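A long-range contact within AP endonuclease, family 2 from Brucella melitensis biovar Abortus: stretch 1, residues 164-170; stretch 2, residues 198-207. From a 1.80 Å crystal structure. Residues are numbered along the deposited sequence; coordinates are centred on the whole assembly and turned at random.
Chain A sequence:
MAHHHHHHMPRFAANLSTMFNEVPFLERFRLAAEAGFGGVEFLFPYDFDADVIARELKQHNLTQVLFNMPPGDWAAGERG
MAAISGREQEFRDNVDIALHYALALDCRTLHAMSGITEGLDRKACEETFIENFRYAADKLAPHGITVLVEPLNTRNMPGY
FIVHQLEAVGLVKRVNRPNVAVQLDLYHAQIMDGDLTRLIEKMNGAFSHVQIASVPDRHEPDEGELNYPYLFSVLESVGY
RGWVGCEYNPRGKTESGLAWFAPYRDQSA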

# COMPACT_ATOMS: atom_id res chain seq x y z
N HIS A 164 -2.50 -13.83 -3.59
CA HIS A 164 -3.67 -13.89 -4.48
C HIS A 164 -4.79 -13.00 -3.98
O HIS A 164 -5.10 -12.97 -2.77
N GLN A 165 -5.40 -12.26 -4.91
CA GLN A 165 -6.41 -11.24 -4.55
C GLN A 165 -7.70 -11.77 -3.92
O GLN A 165 -8.11 -11.29 -2.86
N LEU A 166 -8.38 -12.72 -4.57
CA LEU A 166 -9.65 -13.20 -4.02
C LEU A 166 -9.42 -14.02 -2.74
O LEU A 166 -10.29 -14.06 -1.86
N GLU A 167 -8.25 -14.64 -2.62
CA GLU A 167 -7.90 -15.33 -1.38
C GLU A 167 -7.83 -14.30 -0.24
O GLU A 167 -8.27 -14.57 0.88
N ALA A 168 -7.27 -13.13 -0.54
CA ALA A 168 -7.18 -12.06 0.47
C ALA A 168 -8.57 -11.54 0.84
O ALA A 168 -8.85 -11.26 2.02
N VAL A 169 -9.45 -11.39 -0.16
CA VAL A 169 -10.84 -11.01 0.10
C VAL A 169 -11.50 -12.01 1.06
O VAL A 169 -12.21 -11.62 2.00
N GLY A 170 -11.25 -13.28 0.82
CA GLY A 170 -11.73 -14.35 1.71
C GLY A 170 -11.20 -14.24 3.12
O GLY A 170 -11.96 -14.44 4.10
N ARG A 198 -12.46 -7.88 -14.76
CA ARG A 198 -13.43 -8.71 -14.06
C ARG A 198 -13.07 -8.93 -12.60
O ARG A 198 -13.95 -9.01 -11.73
N LEU A 199 -11.77 -8.91 -12.29
CA LEU A 199 -11.32 -9.01 -10.91
C LEU A 199 -11.74 -7.76 -10.11
O LEU A 199 -12.29 -7.87 -9.00
N ILE A 200 -11.46 -6.58 -10.68
CA ILE A 200 -11.84 -5.29 -10.07
C ILE A 200 -13.33 -5.25 -9.81
O ILE A 200 -13.76 -4.85 -8.72
N GLU A 201 -14.09 -5.72 -10.79
CA GLU A 201 -15.54 -5.79 -10.69
C GLU A 201 -16.02 -6.74 -9.58
O GLU A 201 -16.95 -6.39 -8.82
N LYS A 202 -15.36 -7.90 -9.45
CA LYS A 202 -15.67 -8.85 -8.38
C LYS A 202 -15.29 -8.27 -7.01
O LYS A 202 -15.98 -8.51 -6.01
N MET A 203 -14.21 -7.49 -6.97
CA MET A 203 -13.67 -6.97 -5.71
C MET A 203 -14.30 -5.64 -5.32
O MET A 203 -13.89 -5.03 -4.33
N ASN A 204 -15.27 -5.17 -6.10
CA ASN A 204 -15.77 -3.81 -5.91
C ASN A 204 -16.31 -3.67 -4.50
O ASN A 204 -17.04 -4.54 -4.02
N GLY A 205 -15.90 -2.60 -3.83
CA GLY A 205 -16.26 -2.37 -2.42
C GLY A 205 -15.39 -3.10 -1.40
O GLY A 205 -15.62 -2.96 -0.19
N ALA A 206 -14.39 -3.87 -1.86
CA ALA A 206 -13.50 -4.64 -0.95
C ALA A 206 -12.03 -4.21 -1.00
O ALA A 206 -11.21 -4.75 -0.28
N PHE A 207 -11.69 -3.23 -1.84
CA PHE A 207 -10.35 -2.66 -1.83
C PHE A 207 -10.41 -1.17 -1.53
O PHE A 207 -11.26 -0.47 -2.07

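The two stretches meet through side chains alone: no hydrogen bond or salt bridge links them, and the contact buries a modest 303 Å², both sides summed. Helix 165-170 and helix 198-202 run nearly parallel, at 6° between their N-to-C directions, but their axes come no closer than 11.3 Å, a gap bridged by side chains, largely through their carbon atoms. Beyond Lys202 the second stretch leaves its helix and forms a type II turn from Met203 to Ala206, which carries the contact on toward Val169.

His164 occupies the N-cap position just before the first helix and takes no part in the packing; its ND1 is hydrogen-bonded elsewhere in the structure. Gln165 is the first residue to engage. Its CA-to-CB bond points toward stretch 2, and with chi1 and chi2 both m the aliphatic part of the chain lies against Leu199, Gln165 CG being 3.8 Å from Leu199 CD2. The amide end reaches Met203, where Gln165 OE1 lies 3.6 Å from Met203 CE. A methyl group offers this oxygen no conventional hydrogen-bond donor, and OE1 is buried by the contact without a polar partner anywhere in the model.

Leu166 leaves its helix sideways, yet its m,t rotamer brings the end of the side chain nearer to stretch 2, where it meets three residues. Leu166 CG packs 3.9 Å from Leu199 CD1, and Leu166 CD2 lies at the same distance, 3.9 Å, from Met203 CG. At the exposed margin, Leu166 CD1 approaches Lys202 CD at 4.4 Å, so that the lysine contributes the aliphatic part of its chain. Leu199 (t,p) and Met203 (m,t,p) also start out sideways and bring their ends inward, which lets both serve Gln165 and Leu166 together.

Glu167 and Ala168 make no contact with stretch 2; the CA-to-CB bond of Ala168 is directed sideways. About one helical turn after Gln165 and Leu166, Val169 has its CA-to-CB bond directed toward stretch 2, as Gln165 does, with chi1 t. Val169 CG2 sits 4.0 Å from Met203 CE and 4.4 Å from Ala206 CB, touching both the tip of Met203 and the methyl of Ala206. Ala206 also points toward stretch 1, and its short side chain accompanies a close backbone approach, with Val169 CA and Ala206 CA 7.0 Å apart. The turn that places it there is closed by a hydrogen bond from Ala206 N to Met203 O, 2.8 Å long. Gly170, without a side chain, adds nothing to the interface.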

# COMPACT_ATOMS: atom_id res chain seq x y z
CB HIS A 164 -4.16 -15.33 -4.67
CG HIS A 164 -3.20 -16.19 -5.42
ND1 HIS A 164 -3.08 -16.12 -6.79
CD2 HIS A 164 -2.34 -17.14 -5.01
CE1 HIS A 164 -2.15 -16.97 -7.19
NE2 HIS A 164 -1.69 -17.61 -6.13
CB GLN A 165 -6.77 -10.35 -5.75
CG GLN A 165 -5.60 -9.63 -6.38
CD GLN A 165 -4.96 -8.60 -5.45
OE1 GLN A 165 -5.65 -7.98 -4.61
NE2 GLN A 165 -3.66 -8.39 -5.61
CB LEU A 166 -10.43 -14.00 -5.07
CG LEU A 166 -10.91 -13.22 -6.30
CD1 LEU A 166 -11.72 -14.16 -7.19
CD2 LEU A 166 -11.75 -12.03 -5.90
CB GLU A 167 -6.56 -16.03 -1.53
CG GLU A 167 -6.08 -16.73 -0.29
CD GLU A 167 -4.77 -17.48 -0.50
OE1 GLU A 167 -4.14 -17.37 -1.58
OE2 GLU A 167 -4.38 -18.21 0.45
CB ALA A 168 -6.28 -10.89 -0.02
CB VAL A 169 -11.65 -10.89 -1.19
CG1 VAL A 169 -13.13 -10.76 -0.89
CG2 VAL A 169 -11.12 -9.71 -2.04
CB ARG A 198 -13.63 -10.03 -14.83
CG ARG A 198 -14.26 -9.82 -16.20
CD ARG A 198 -15.71 -9.35 -16.12
NE ARG A 198 -16.29 -9.32 -17.46
CZ ARG A 198 -16.52 -8.24 -18.19
NH1 ARG A 198 -16.31 -7.02 -17.71
NH2 ARG A 198 -17.01 -8.39 -19.42
CB LEU A 199 -9.81 -9.13 -10.86
CG LEU A 199 -9.15 -9.35 -9.51
CD1 LEU A 199 -9.64 -10.63 -8.86
CD2 LEU A 199 -7.58 -9.36 -9.66
CB ILE A 200 -11.42 -4.07 -10.94
CG1 ILE A 200 -9.88 -3.96 -10.95
CG2 ILE A 200 -12.07 -2.78 -10.42
CD1 ILE A 200 -9.30 -2.93 -11.96
CB GLU A 201 -16.14 -6.13 -12.06
CG GLU A 201 -16.04 -4.93 -13.03
CD GLU A 201 -16.37 -5.26 -14.46
OE1 GLU A 201 -16.48 -6.44 -14.79
OE2 GLU A 201 -16.54 -4.31 -15.26
CB LYS A 202 -14.91 -10.18 -8.55
CG LYS A 202 -15.25 -11.00 -9.75
CD LYS A 202 -14.05 -11.93 -10.14
CE LYS A 202 -14.46 -13.05 -11.07
NZ LYS A 202 -13.32 -14.00 -11.39
CB MET A 203 -12.15 -6.80 -5.81
CG MET A 203 -11.35 -8.12 -5.86
SD MET A 203 -9.59 -7.88 -6.11
CE MET A 203 -9.13 -7.21 -4.48
CB ASN A 204 -16.83 -3.47 -6.92
CG ASN A 204 -17.27 -2.01 -6.83
OD1 ASN A 204 -16.47 -1.12 -6.48
ND2 ASN A 204 -18.53 -1.77 -7.14
CB ALA A 206 -13.61 -6.13 -1.24
CB PHE A 207 -9.58 -2.96 -3.15
CG PHE A 207 -10.23 -2.43 -4.39
CD1 PHE A 207 -11.20 -3.17 -5.05
CD2 PHE A 207 -9.84 -1.21 -4.92
CE1 PHE A 207 -11.82 -2.67 -6.20
CE2 PHE A 207 -10.45 -0.72 -6.07
CZ PHE A 207 -11.45 -1.45 -6.70